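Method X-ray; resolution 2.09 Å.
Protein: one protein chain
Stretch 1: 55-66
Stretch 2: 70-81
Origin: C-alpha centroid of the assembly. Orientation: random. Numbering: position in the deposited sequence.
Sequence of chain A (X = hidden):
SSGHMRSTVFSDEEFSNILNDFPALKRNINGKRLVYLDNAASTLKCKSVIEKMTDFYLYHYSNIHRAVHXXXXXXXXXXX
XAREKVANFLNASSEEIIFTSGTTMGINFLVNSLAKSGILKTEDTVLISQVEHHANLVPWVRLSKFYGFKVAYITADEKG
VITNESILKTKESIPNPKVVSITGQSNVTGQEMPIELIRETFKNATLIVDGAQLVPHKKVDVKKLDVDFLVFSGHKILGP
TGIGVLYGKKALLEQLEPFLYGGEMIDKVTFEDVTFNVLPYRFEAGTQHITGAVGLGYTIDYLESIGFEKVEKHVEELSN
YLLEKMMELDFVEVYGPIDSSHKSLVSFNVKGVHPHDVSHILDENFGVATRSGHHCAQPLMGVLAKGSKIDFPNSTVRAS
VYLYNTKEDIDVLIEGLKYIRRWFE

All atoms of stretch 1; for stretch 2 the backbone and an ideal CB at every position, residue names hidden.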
# COMPACT_ATOMS: atom_id res chain seq x y z
N ASP A 55 -2.89 18.92 -4.75
CA ASP A 55 -3.30 19.95 -3.81
C ASP A 55 -3.36 19.40 -2.35
O ASP A 55 -2.94 20.05 -1.41
CB ASP A 55 -4.65 20.55 -4.23
CG ASP A 55 -5.27 21.45 -3.14
OD1 ASP A 55 -4.86 22.61 -3.05
OD2 ASP A 55 -6.15 20.98 -2.35
N PHE A 56 -3.88 18.18 -2.21
CA PHE A 56 -3.92 17.55 -0.94
C PHE A 56 -2.49 17.31 -0.36
O PHE A 56 -2.22 17.73 0.76
CB PHE A 56 -4.72 16.25 -0.99
CG PHE A 56 -4.83 15.58 0.34
CD1 PHE A 56 -5.76 16.02 1.28
CD2 PHE A 56 -3.96 14.55 0.69
CE1 PHE A 56 -5.83 15.41 2.56
CE2 PHE A 56 -4.04 13.93 1.93
CZ PHE A 56 -5.00 14.38 2.86
N TYR A 57 -1.59 16.70 -1.14
CA TYR A 57 -0.21 16.47 -0.72
C TYR A 57 0.50 17.74 -0.34
O TYR A 57 1.35 17.75 0.59
CB TYR A 57 0.63 15.79 -1.84
CG TYR A 57 0.75 14.25 -1.85
CD1 TYR A 57 1.06 13.53 -0.69
CD2 TYR A 57 0.62 13.53 -3.05
CE1 TYR A 57 1.20 12.15 -0.73
CE2 TYR A 57 0.78 12.14 -3.09
CZ TYR A 57 1.09 11.47 -1.90
OH TYR A 57 1.22 10.13 -1.92
N LEU A 58 0.23 18.82 -1.11
CA LEU A 58 1.06 20.03 -0.97
C LEU A 58 0.49 20.97 0.11
O LEU A 58 1.24 21.68 0.72
CB LEU A 58 1.25 20.76 -2.30
CG LEU A 58 2.08 20.03 -3.36
CD1 LEU A 58 2.09 20.76 -4.69
CD2 LEU A 58 3.52 19.79 -2.83
N TYR A 59 -0.81 20.95 0.35
CA TYR A 59 -1.44 21.96 1.22
C TYR A 59 -2.28 21.41 2.39
O TYR A 59 -2.57 22.18 3.35
CB TYR A 59 -2.29 22.95 0.39
CG TYR A 59 -1.48 23.82 -0.61
CD1 TYR A 59 -0.71 24.91 -0.17
CD2 TYR A 59 -1.47 23.53 -1.95
CE1 TYR A 59 0.04 25.71 -1.08
CE2 TYR A 59 -0.76 24.35 -2.87
CZ TYR A 59 -0.01 25.44 -2.41
OH TYR A 59 0.72 26.21 -3.29
N HIS A 60 -2.68 20.14 2.35
CA HIS A 60 -3.63 19.64 3.36
C HIS A 60 -3.17 18.37 4.06
O HIS A 60 -3.96 17.62 4.52
CB HIS A 60 -4.99 19.45 2.76
CG HIS A 60 -5.53 20.72 2.18
ND1 HIS A 60 -5.98 21.76 2.97
CD2 HIS A 60 -5.58 21.17 0.90
CE1 HIS A 60 -6.33 22.77 2.19
NE2 HIS A 60 -6.08 22.44 0.93
N TYR A 61 -1.87 18.17 4.13
CA TYR A 61 -1.32 16.84 4.43
C TYR A 61 -0.64 16.78 5.78
O TYR A 61 0.10 17.67 6.12
CB TYR A 61 -0.31 16.44 3.35
CG TYR A 61 0.37 15.16 3.72
CD1 TYR A 61 -0.24 13.95 3.43
CD2 TYR A 61 1.52 15.14 4.49
CE1 TYR A 61 0.33 12.76 3.83
CE2 TYR A 61 2.08 13.96 4.90
CZ TYR A 61 1.48 12.78 4.54
OH TYR A 61 1.99 11.56 4.92
N SER A 62 -0.92 15.72 6.53
CA SER A 62 -0.20 15.32 7.70
C SER A 62 -0.69 13.94 8.05
O SER A 62 -1.60 13.46 7.44
CB SER A 62 -0.53 16.18 8.92
OG SER A 62 0.19 17.37 8.91
N ASN A 63 -0.12 13.31 9.07
CA ASN A 63 -0.60 11.99 9.46
C ASN A 63 -1.91 12.17 10.19
O ASN A 63 -2.19 13.24 10.75
CB ASN A 63 0.42 11.22 10.29
CG ASN A 63 0.29 9.69 10.07
OD1 ASN A 63 -0.83 9.19 9.73
ND2 ASN A 63 1.40 8.95 10.24
N ILE A 64 -2.72 11.14 10.20
CA ILE A 64 -4.10 11.29 10.58
C ILE A 64 -4.46 10.57 11.88
O ILE A 64 -3.72 9.73 12.35
CB ILE A 64 -4.98 10.73 9.47
CG1 ILE A 64 -4.62 9.29 9.09
CG2 ILE A 64 -4.87 11.59 8.25
CD1 ILE A 64 -5.74 8.69 8.21
N HIS A 65 -5.64 10.83 12.38
CA HIS A 65 -6.16 10.35 13.70
C HIS A 65 -5.41 11.10 14.84
O HIS A 65 -4.33 11.64 14.63
CB HIS A 65 -6.09 8.79 13.88
CG HIS A 65 -6.64 8.02 12.73
ND1 HIS A 65 -7.93 8.20 12.27
CD2 HIS A 65 -6.08 7.09 11.91
CE1 HIS A 65 -8.14 7.44 11.22
NE2 HIS A 65 -7.05 6.73 11.00
N ARG A 66 -6.00 11.15 16.03
CA ARG A 66 -5.39 11.88 17.20
C ARG A 66 -4.99 13.26 16.75
O ARG A 66 -3.84 13.69 16.94
CB ARG A 66 -4.13 11.14 17.76
CG ARG A 66 -4.40 9.86 18.57
CD ARG A 66 -3.11 9.04 18.86
NE ARG A 66 -2.68 8.17 17.74
CZ ARG A 66 -3.41 7.15 17.25
NH1 ARG A 66 -4.59 6.85 17.78
NH2 ARG A 66 -2.99 6.42 16.22
N UNK A 70 -3.84 21.74 12.90
CA UNK A 70 -4.72 22.11 11.80
C UNK A 70 -4.56 21.20 10.58
O UNK A 70 -5.55 20.69 10.04
CB UNK A 70 -4.46 23.56 11.40
N UNK A 71 -3.33 20.98 10.10
CA UNK A 71 -3.16 20.03 8.99
C UNK A 71 -3.62 18.60 9.33
O UNK A 71 -4.17 17.92 8.49
CB UNK A 71 -1.69 20.00 8.57
N UNK A 72 -3.31 18.11 10.53
CA UNK A 72 -3.73 16.78 10.89
C UNK A 72 -5.24 16.66 10.90
O UNK A 72 -5.74 15.61 10.50
CB UNK A 72 -3.16 16.40 12.26
N UNK A 73 -5.97 17.70 11.36
CA UNK A 73 -7.47 17.68 11.26
C UNK A 73 -7.98 17.64 9.84
O UNK A 73 -8.85 16.85 9.57
CB UNK A 73 -8.06 18.91 11.95
N UNK A 74 -7.44 18.47 8.97
CA UNK A 74 -7.82 18.51 7.59
C UNK A 74 -7.60 17.13 6.95
O UNK A 74 -8.47 16.64 6.20
CB UNK A 74 -7.03 19.60 6.85
N UNK A 75 -6.45 16.53 7.22
CA UNK A 75 -6.08 15.28 6.55
C UNK A 75 -7.01 14.20 7.09
O UNK A 75 -7.49 13.38 6.36
CB UNK A 75 -4.61 14.92 6.78
N UNK A 76 -7.29 14.23 8.38
CA UNK A 76 -8.13 13.23 8.98
C UNK A 76 -9.57 13.28 8.45
O UNK A 76 -10.20 12.25 8.07
CB UNK A 76 -8.12 13.40 10.50
N UNK A 77 -10.10 14.48 8.41
CA UNK A 77 -11.45 14.71 7.82
C UNK A 77 -11.51 14.25 6.36
O UNK A 77 -12.42 13.53 5.96
CB UNK A 77 -11.82 16.19 7.90
N UNK A 78 -10.50 14.58 5.58
CA UNK A 78 -10.52 14.21 4.16
C UNK A 78 -10.49 12.70 4.01
O UNK A 78 -11.21 12.16 3.16
CB UNK A 78 -9.34 14.84 3.42
N UNK A 79 -9.67 12.02 4.81
CA UNK A 79 -9.58 10.55 4.77
C UNK A 79 -10.90 9.88 5.13
O UNK A 79 -11.37 8.96 4.45
CB UNK A 79 -8.49 10.06 5.72
N UNK A 80 -11.50 10.26 6.25
CA UNK A 80 -12.82 9.68 6.59
C UNK A 80 -13.92 10.06 5.57
O UNK A 80 -14.77 9.26 5.33
CB UNK A 80 -13.24 10.14 7.99
N UNK A 81 -13.88 11.26 4.98
CA UNK A 81 -14.79 11.62 3.87
C UNK A 81 -14.59 10.65 2.71
O UNK A 81 -15.58 10.21 2.12
CB UNK A 81 -14.55 13.06 3.41

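Stretch 2 has helical phi/psi throughout, near -60/-45, so each position is judged by where its CA-to-CB bond points and what stretch 1 places nearby.

Position 70 points sideways, with nothing of stretch 1 within 5.5 Å of its ideal CB; the choice is nearly free. It is Thr70, without contact here.

Position 71 points toward stretch 1. Its ideal CB lies 3.3 Å from Ser62 OG and 3.8 Å from Tyr61 O, so the first carbon is tightly held, and a longer chain must run along the backbone of 59-61. Leucine, methionine or another flexible chain would suit. The residue is Leu71, with chi1 m and chi2 t; its CD2 comes 3.2 Å from Tyr59 O and 3.9 Å from His60 CA.

At position 72 the bond points sideways, and the ideal CB sits 3.6 Å from Asn63 O and 4.3 Å from Ser62 CB. The CA-CA distance to Ser62 is just 5.0 Å, which favours a small residue such as alanine, glycine or serine. Ala72 fills it, its CB 3.6 Å from Asn63 O.

Position 73 points away and has no neighbour in stretch 1, so many residues, polar ones included, are suitable. It is Ser73.

Position 74 points toward stretch 1, with 4.3 Å from its ideal CB to His60 O, which leaves room for extension. The imidazole of His60 lies beyond, so an acid, or a polar chain carrying an acceptor, is attractive. Glu74 extends with chi1 m and chi2 t, and His60 ND1 donates a hydrogen bond to Glu74 OE1 at 2.8 Å and 165°; the oxygen lies at the ring edge, near its plane, as a lone pair meeting an N-H requires.

Position 75 is crowded: its ideal CB is 3.4 Å from Ser62 O, 3.6 Å from His60 O and 3.7 Å from Ile64 CG2. Alanine or glycine is expected. Ala75 packs its CB 3.7 Å from Ile64 CG2 and 4.0 Å from Phe56 CZ.

At position 76, pointing sideways, the ideal CB is 4.0 Å from His65 N, a backbone donor. Serine or threonine could place an acceptor there. Thr76, chi1 m, accepts from His65 N at OG1 (3.0 Å, 151°), while OG1 donates to Ala72 O at 2.7 Å.

Position 77 points away into open space; the deposited Val77 makes no contact.

Position 78 points toward the Phe56 ring, with CE1 3.7 Å from the ideal CB. A small apolar residue fits, and Ala78 CB keeps that 3.7 Å distance to Phe56 CE1.

Position 79 points toward Ile64, whose CD1 is 4.0 Å from the ideal CB; an aromatic or large aliphatic chain could cover this methyl. Tyr79, chi1 t, lays one ring face against it: Ile64 CD1 is 3.6 Å from the ring centroid, 22° off the normal, a CH-pi contact.

Position 80 points sideways without near neighbours, so only a long chain could reach stretch 1. Glu80 does, placing OE2 3.4 Å from His65 CE1.

Position 81 is out of reach and unconstrained; it is Gln81.

Stretch 2 (70-81) TLASEATVAYEQ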
# COMPACT_ATOMS: atom_id res chain seq x y z
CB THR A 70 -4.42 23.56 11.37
OG1 THR A 70 -4.78 24.47 12.43
CG2 THR A 70 -5.17 23.92 10.07
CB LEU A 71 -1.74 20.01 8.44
CG LEU A 71 -1.24 21.23 7.73
CD1 LEU A 71 0.25 21.19 7.53
CD2 LEU A 71 -1.95 21.43 6.44
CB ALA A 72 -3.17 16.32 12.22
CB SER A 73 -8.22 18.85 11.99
OG SER A 73 -7.44 19.14 13.12
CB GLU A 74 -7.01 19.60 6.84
CG GLU A 74 -7.44 21.02 7.23
CD GLU A 74 -6.61 22.14 6.58
OE1 GLU A 74 -5.67 21.90 5.79
OE2 GLU A 74 -6.94 23.33 6.83
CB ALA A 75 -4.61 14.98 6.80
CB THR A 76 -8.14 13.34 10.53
OG1 THR A 76 -6.81 13.22 11.03
CG2 THR A 76 -8.95 12.24 11.15
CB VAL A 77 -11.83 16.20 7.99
CG1 VAL A 77 -13.03 16.60 7.18
CG2 VAL A 77 -12.08 16.54 9.47
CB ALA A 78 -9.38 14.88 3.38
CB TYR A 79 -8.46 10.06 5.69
CG TYR A 79 -8.15 8.60 5.67
CD1 TYR A 79 -7.37 8.00 4.65
CD2 TYR A 79 -8.57 7.77 6.73
CE1 TYR A 79 -7.07 6.63 4.69
CE2 TYR A 79 -8.25 6.41 6.78
CZ TYR A 79 -7.53 5.84 5.74
OH TYR A 79 -7.27 4.50 5.86
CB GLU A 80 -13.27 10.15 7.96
CG GLU A 80 -12.47 9.62 9.20
CD GLU A 80 -11.23 8.66 9.06
OE1 GLU A 80 -11.33 7.32 8.98
OE2 GLU A 80 -10.11 9.31 9.24
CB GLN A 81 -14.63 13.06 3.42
CG GLN A 81 -15.20 14.04 4.48
CD GLN A 81 -14.98 15.52 4.13
OE1 GLN A 81 -14.05 15.87 3.40
NE2 GLN A 81 -15.82 16.38 4.66
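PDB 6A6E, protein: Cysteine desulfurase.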